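PDB 5DN7: TOG array regulator of axonemal microtubules protein 1 from Mus musculus, which binds microtubules and promotes their polymerization through its TOG domains, supporting ciliogenesis and the control of cilium length, with TOG 2 being the domain described here. Local coordinates for residues 116-128 / 155-168. Sequence-based numbering, arbitrary orientation. Where two conformers were deposited one is given.
Sequences LADNKLVIKQEYM and HSRVREEVVNICIC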
loop_
_atom_site.group_PDB
_atom_site.type_symbol
_atom_site.label_atom_id
_atom_site.label_comp_id
_atom_site.label_asym_id
_atom_site.label_seq_id
_atom_site.Cartn_x
_atom_site.Cartn_y
_atom_site.Cartn_z
ATOM N N LEU A 116 7.520 2.712 1.626
ATOM C CA LEU A 116 7.374 2.477 0.193
ATOM C C LEU A 116 8.559 3.013 -0.628
ATOM O O LEU A 116 8.762 2.603 -1.781
ATOM C CB LEU A 116 6.097 3.108 -0.321
ATOM C CG LEU A 116 4.733 2.640 0.180
ATOM C CD1 LEU A 116 3.699 3.388 -0.633
ATOM C CD2 LEU A 116 4.550 1.137 0.046
ATOM N N ALA A 117 9.309 3.952 -0.049
ATOM C CA ALA A 117 10.489 4.501 -0.697
ATOM C C ALA A 117 11.611 3.486 -0.727
ATOM O O ALA A 117 12.572 3.636 -1.493
ATOM C CB ALA A 117 10.959 5.759 0.017
ATOM N N ASP A 118 11.495 2.464 0.114
ATOM C CA ASP A 118 12.564 1.496 0.283
ATOM C C ASP A 118 12.430 0.376 -0.741
ATOM O O ASP A 118 11.484 -0.410 -0.707
ATOM C CB ASP A 118 12.558 0.936 1.711
ATOM C CG ASP A 118 13.724 -0.017 1.975
ATOM O OD1 ASP A 118 14.559 -0.237 1.058
ATOM O OD2 ASP A 118 13.815 -0.531 3.113
ATOM N N ASN A 119 13.396 0.312 -1.646
ATOM C CA ASN A 119 13.296 -0.512 -2.829
ATOM C C ASN A 119 13.722 -1.962 -2.586
ATOM O O ASN A 119 14.395 -2.559 -3.421
ATOM C CB ASN A 119 14.158 0.104 -3.943
ATOM C CG ASN A 119 13.834 -0.460 -5.305
ATOM O OD1 ASN A 119 12.668 -0.711 -5.613
ATOM N ND2 ASN A 119 14.864 -0.700 -6.123
ATOM N N LYS A 120 13.355 -2.528 -1.445
ATOM C CA LYS A 120 13.825 -3.869 -1.116
ATOM C C LYS A 120 12.680 -4.859 -1.084
ATOM O O LYS A 120 11.608 -4.578 -0.533
ATOM C CB LYS A 120 14.581 -3.873 0.218
ATOM C CG LYS A 120 15.887 -3.069 0.162
ATOM C CD LYS A 120 16.613 -3.087 1.493
ATOM C CE LYS A 120 17.992 -2.396 1.402
ATOM N NZ LYS A 120 17.904 -0.956 1.021
ATOM N N LEU A 121 12.915 -6.021 -1.680
ATOM C CA LEU A 121 11.890 -7.027 -1.766
ATOM C C LEU A 121 11.391 -7.484 -0.389
ATOM O O LEU A 121 10.196 -7.698 -0.236
ATOM C CB LEU A 121 12.396 -8.219 -2.591
ATOM C CG LEU A 121 11.437 -9.374 -2.877
ATOM C CD1 LEU A 121 11.709 -9.995 -4.262
ATOM C CD2 LEU A 121 11.558 -10.449 -1.786
ATOM N N VAL A 122 12.254 -7.649 0.612
ATOM C CA VAL A 122 11.736 -8.125 1.918
ATOM C C VAL A 122 10.738 -7.103 2.534
ATOM O O VAL A 122 9.644 -7.447 3.079
ATOM C CB VAL A 122 12.891 -8.435 2.926
ATOM C CG1 VAL A 122 13.545 -9.792 2.616
ATOM C CG2 VAL A 122 13.911 -7.333 2.940
ATOM N N ILE A 123 11.099 -5.834 2.369
ATOM C CA ILE A 123 10.256 -4.734 2.783
ATOM C C ILE A 123 8.912 -4.789 2.063
ATOM O O ILE A 123 7.875 -4.846 2.709
ATOM C CB ILE A 123 10.955 -3.387 2.532
ATOM C CG1 ILE A 123 12.179 -3.280 3.434
ATOM C CG2 ILE A 123 10.010 -2.223 2.771
ATOM C CD1 ILE A 123 11.918 -3.721 4.845
ATOM N N LYS A 124 8.948 -4.794 0.733
ATOM C CA LYS A 124 7.745 -4.884 -0.089
ATOM C C LYS A 124 6.863 -6.100 0.268
ATOM O O LYS A 124 5.632 -5.990 0.278
ATOM C CB LYS A 124 8.126 -4.921 -1.569
ATOM C CG LYS A 124 6.931 -5.057 -2.487
ATOM C CD LYS A 124 7.310 -4.853 -3.948
ATOM C CE LYS A 124 6.160 -5.313 -4.845
ATOM N NZ LYS A 124 6.549 -5.477 -6.298
ATOM N N GLN A 125 7.478 -7.238 0.590
ATOM C CA GLN A 125 6.721 -8.392 1.087
ATOM C C GLN A 125 5.870 -7.982 2.292
ATOM O O GLN A 125 4.635 -8.204 2.333
ATOM C CB GLN A 125 7.642 -9.543 1.497
ATOM C CG GLN A 125 8.055 -10.460 0.376
ATOM C CD GLN A 125 9.103 -11.473 0.815
ATOM O OE1 GLN A 125 9.575 -11.444 1.958
ATOM N NE2 GLN A 125 9.494 -12.357 -0.102
ATOM N N GLU A 126 6.540 -7.377 3.274
ATOM C CA GLU A 126 5.779 -7.018 4.468
ATOM C C GLU A 126 4.724 -5.924 4.226
ATOM O O GLU A 126 3.583 -6.037 4.719
ATOM C CB GLU A 126 6.725 -6.604 5.594
ATOM C CG GLU A 126 7.660 -7.741 5.998
ATOM C CD GLU A 126 6.901 -8.989 6.432
ATOM O OE1 GLU A 126 5.807 -8.855 7.028
ATOM O OE2 GLU A 126 7.390 -10.113 6.178
ATOM N N TYR A 127 5.045 -4.880 3.465
ATOM C CA TYR A 127 4.011 -3.858 3.359
ATOM C C TYR A 127 2.859 -4.298 2.446
ATOM O O TYR A 127 1.721 -3.861 2.645
ATOM C CB TYR A 127 4.574 -2.487 2.947
ATOM C CG TYR A 127 5.160 -2.275 1.573
ATOM C CD1 TYR A 127 4.385 -2.382 0.418
ATOM C CD2 TYR A 127 6.486 -1.844 1.439
ATOM C CE1 TYR A 127 4.934 -2.128 -0.838
ATOM C CE2 TYR A 127 7.040 -1.588 0.201
ATOM C CZ TYR A 127 6.267 -1.727 -0.932
ATOM O OH TYR A 127 6.840 -1.467 -2.156
ATOM N N MET A 128 3.118 -5.181 1.490
ATOM C CA MET A 128 2.016 -5.728 0.698
ATOM C C MET A 128 1.097 -6.578 1.589
ATOM O O MET A 128 -0.165 -6.503 1.470
ATOM C CB MET A 128 2.528 -6.559 -0.486
ATOM C CG MET A 128 3.116 -5.753 -1.657
ATOM S SD MET A 128 2.097 -4.329 -2.171
ATOM C CE MET A 128 0.487 -5.087 -2.475
ATOM N N HIS A 155 8.632 11.556 -3.336
ATOM C CA HIS A 155 9.456 10.409 -3.746
ATOM C C HIS A 155 8.729 9.604 -4.830
ATOM O O HIS A 155 7.630 9.101 -4.603
ATOM C CB HIS A 155 9.798 9.520 -2.552
ATOM C CG HIS A 155 11.025 8.680 -2.755
ATOM N ND1 HIS A 155 11.160 7.794 -3.810
ATOM C CD2 HIS A 155 12.175 8.582 -2.041
ATOM C CE1 HIS A 155 12.335 7.199 -3.737
ATOM N NE2 HIS A 155 12.967 7.652 -2.666
ATOM N N SER A 156 9.316 9.509 -6.018
ATOM C CA SER A 156 8.655 8.821 -7.120
ATOM C C SER A 156 8.424 7.303 -6.880
ATOM O O SER A 156 7.498 6.719 -7.470
ATOM C CB SER A 156 9.434 9.042 -8.425
ATOM O OG SER A 156 10.756 8.564 -8.333
ATOM N N ARG A 157 9.205 6.656 -6.017
ATOM C CA ARG A 157 8.913 5.249 -5.730
ATOM C C ARG A 157 7.628 5.114 -4.910
ATOM O O ARG A 157 6.892 4.135 -5.063
ATOM C CB ARG A 157 10.060 4.545 -5.000
ATOM C CG ARG A 157 9.815 3.030 -4.909
ATOM C CD ARG A 157 10.895 2.269 -4.162
ATOM N NE ARG A 157 10.309 1.325 -3.214
ATOM C CZ ARG A 157 9.837 0.126 -3.541
ATOM N NH1 ARG A 157 9.894 -0.285 -4.802
ATOM N NH2 ARG A 157 9.318 -0.663 -2.606
ATOM N N VAL A 158 7.346 6.098 -4.056
ATOM C CA VAL A 158 6.088 6.134 -3.321
ATOM C C VAL A 158 4.935 6.185 -4.309
ATOM O O VAL A 158 4.001 5.403 -4.202
ATOM C CB VAL A 158 6.010 7.346 -2.358
ATOM C CG1 VAL A 158 4.580 7.546 -1.846
ATOM C CG2 VAL A 158 6.975 7.147 -1.207
ATOM N N ARG A 159 5.019 7.091 -5.281
ATOM C CA ARG A 159 3.966 7.233 -6.286
ATOM C C ARG A 159 3.777 5.930 -7.082
ATOM O O ARG A 159 2.642 5.443 -7.279
ATOM C CB ARG A 159 4.287 8.418 -7.218
ATOM C CG ARG A 159 4.500 9.752 -6.445
ATOM C CD ARG A 159 4.304 10.984 -7.303
ATOM N NE ARG A 159 5.216 11.047 -8.443
ATOM C CZ ARG A 159 6.488 11.459 -8.375
ATOM N NH1 ARG A 159 7.019 11.832 -7.212
ATOM N NH2 ARG A 159 7.234 11.495 -9.480
ATOM N N GLU A 160 4.906 5.382 -7.532
ATOM C CA GLU A 160 4.924 4.132 -8.283
ATOM C C GLU A 160 4.203 3.001 -7.533
ATOM O O GLU A 160 3.335 2.346 -8.086
ATOM C CB GLU A 160 6.359 3.715 -8.584
ATOM C CG GLU A 160 6.463 2.655 -9.675
ATOM C CD GLU A 160 7.841 1.954 -9.734
ATOM O OE1 GLU A 160 8.875 2.547 -9.330
ATOM O OE2 GLU A 160 7.878 0.795 -10.208
ATOM N N GLU A 161 4.579 2.806 -6.271
ATOM C CA GLU A 161 3.987 1.782 -5.424
ATOM C C GLU A 161 2.534 2.043 -5.045
ATOM O O GLU A 161 1.785 1.098 -4.852
ATOM C CB GLU A 161 4.816 1.627 -4.159
ATOM C CG GLU A 161 6.111 0.885 -4.429
ATOM C CD GLU A 161 5.857 -0.503 -5.013
ATOM O OE1 GLU A 161 5.645 -1.454 -4.230
ATOM O OE2 GLU A 161 5.872 -0.644 -6.256
ATOM N N VAL A 162 2.135 3.312 -4.918
ATOM C CA VAL A 162 0.723 3.638 -4.766
ATOM C C VAL A 162 -0.049 3.070 -5.953
ATOM O O VAL A 162 -1.073 2.368 -5.788
ATOM C CB VAL A 162 0.484 5.165 -4.678
ATOM C CG1 VAL A 162 -1.000 5.477 -4.880
ATOM C CG2 VAL A 162 0.968 5.703 -3.341
ATOM N N VAL A 163 0.455 3.359 -7.154
ATOM C CA VAL A 163 -0.228 2.837 -8.331
ATOM C C VAL A 163 -0.230 1.284 -8.341
ATOM O O VAL A 163 -1.254 0.655 -8.633
ATOM C CB VAL A 163 0.402 3.355 -9.640
ATOM C CG1 VAL A 163 -0.424 2.883 -10.847
ATOM C CG2 VAL A 163 0.491 4.848 -9.617
ATOM N N ASN A 164 0.889 0.668 -7.979
ATOM C CA ASN A 164 0.921 -0.798 -8.004
ATOM C C ASN A 164 -0.022 -1.427 -6.978
ATOM O O ASN A 164 -0.599 -2.487 -7.222
ATOM C CB ASN A 164 2.339 -1.332 -7.772
ATOM C CG ASN A 164 3.232 -1.222 -9.012
ATOM O OD1 ASN A 164 2.774 -1.340 -10.154
ATOM N ND2 ASN A 164 4.522 -1.002 -8.781
ATOM N N ILE A 165 -0.166 -0.781 -5.829
ATOM C CA ILE A 165 -1.072 -1.277 -4.793
ATOM C C ILE A 165 -2.524 -1.130 -5.268
ATOM O O ILE A 165 -3.374 -1.982 -4.967
ATOM C CB ILE A 165 -0.833 -0.538 -3.449
ATOM C CG1 ILE A 165 0.503 -0.980 -2.847
ATOM C CG2 ILE A 165 -1.941 -0.809 -2.443
ATOM C CD1 ILE A 165 1.002 -0.031 -1.710
ATOM N N CYS A 166 -2.802 -0.054 -6.013
ATOM C CA CYS A 166 -4.098 0.053 -6.677
ATOM C C CYS A 166 -4.335 -1.128 -7.645
ATOM O O CYS A 166 -5.417 -1.756 -7.626
ATOM C CB CYS A 166 -4.220 1.394 -7.415
ATOM S SG CYS A 166 -4.354 2.803 -6.286
ATOM N N ILE A 167 -3.333 -1.445 -8.469
ATOM C CA ILE A 167 -3.453 -2.575 -9.404
ATOM C C ILE A 167 -3.754 -3.875 -8.665
ATOM O O ILE A 167 -4.655 -4.647 -9.026
ATOM C CB ILE A 167 -2.174 -2.781 -10.230
ATOM C CG1 ILE A 167 -1.905 -1.572 -11.114
ATOM C CG2 ILE A 167 -2.262 -4.088 -11.079
ATOM C CD1 ILE A 167 -0.502 -1.563 -11.711
ATOM N N CYS A 168 -2.991 -4.091 -7.606
ATOM C CA CYS A 168 -3.152 -5.259 -6.774
ATOM C C CYS A 168 -4.599 -5.371 -6.238
ATOM O O CYS A 168 -5.253 -6.431 -6.312
ATOM C CB CYS A 168 -2.128 -5.187 -5.647
ATOM S SG CYS A 168 -2.221 -6.520 -4.450
#
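Tyr127 and Glu161 meet between neighbouring units of the TOG 2 solenoid, a worked example of how side chains join predicted HEAT repeats 6 and 7; the axes of helix segments 121-128 and 156-168 pass 12.6 Å apart. With CG between its backbone N and carbonyl carbon (chi1 67°), Tyr127 sends its ring across the gap, Lys124 CA lying on one face and Leu116 CD2 over the centre of the other. The phenol OH hydrogen-bonds Glu161 OE1, though the modelled 2.4 Å is too short to take at face value; ring and carboxylate planes stand 63° apart. Glu161 is positioned in turn by Asn164, whose ND2 donates in its own amide plane to OE2 at 2.9 Å. In the modelled conformer Arg157 lays its guanidinium between Asn119 CA and Glu161 CG; its very short, bent NE bond to Leu116 O is doubtful. Apolar contacts continue on one side of this polar centre: Leu116 CD2 meets Ile165 CD1 tip to tip at 4.1 Å, and Met128 slides past Ile165 to bring CE within 3.6 Å of Cys168 SG. At the other end His155 ND1 caps helix 156-172 through Arg157 N, while Ala117 CB makes a CH-pi contact over the His155 ring face, 3.9 Å from its centroid.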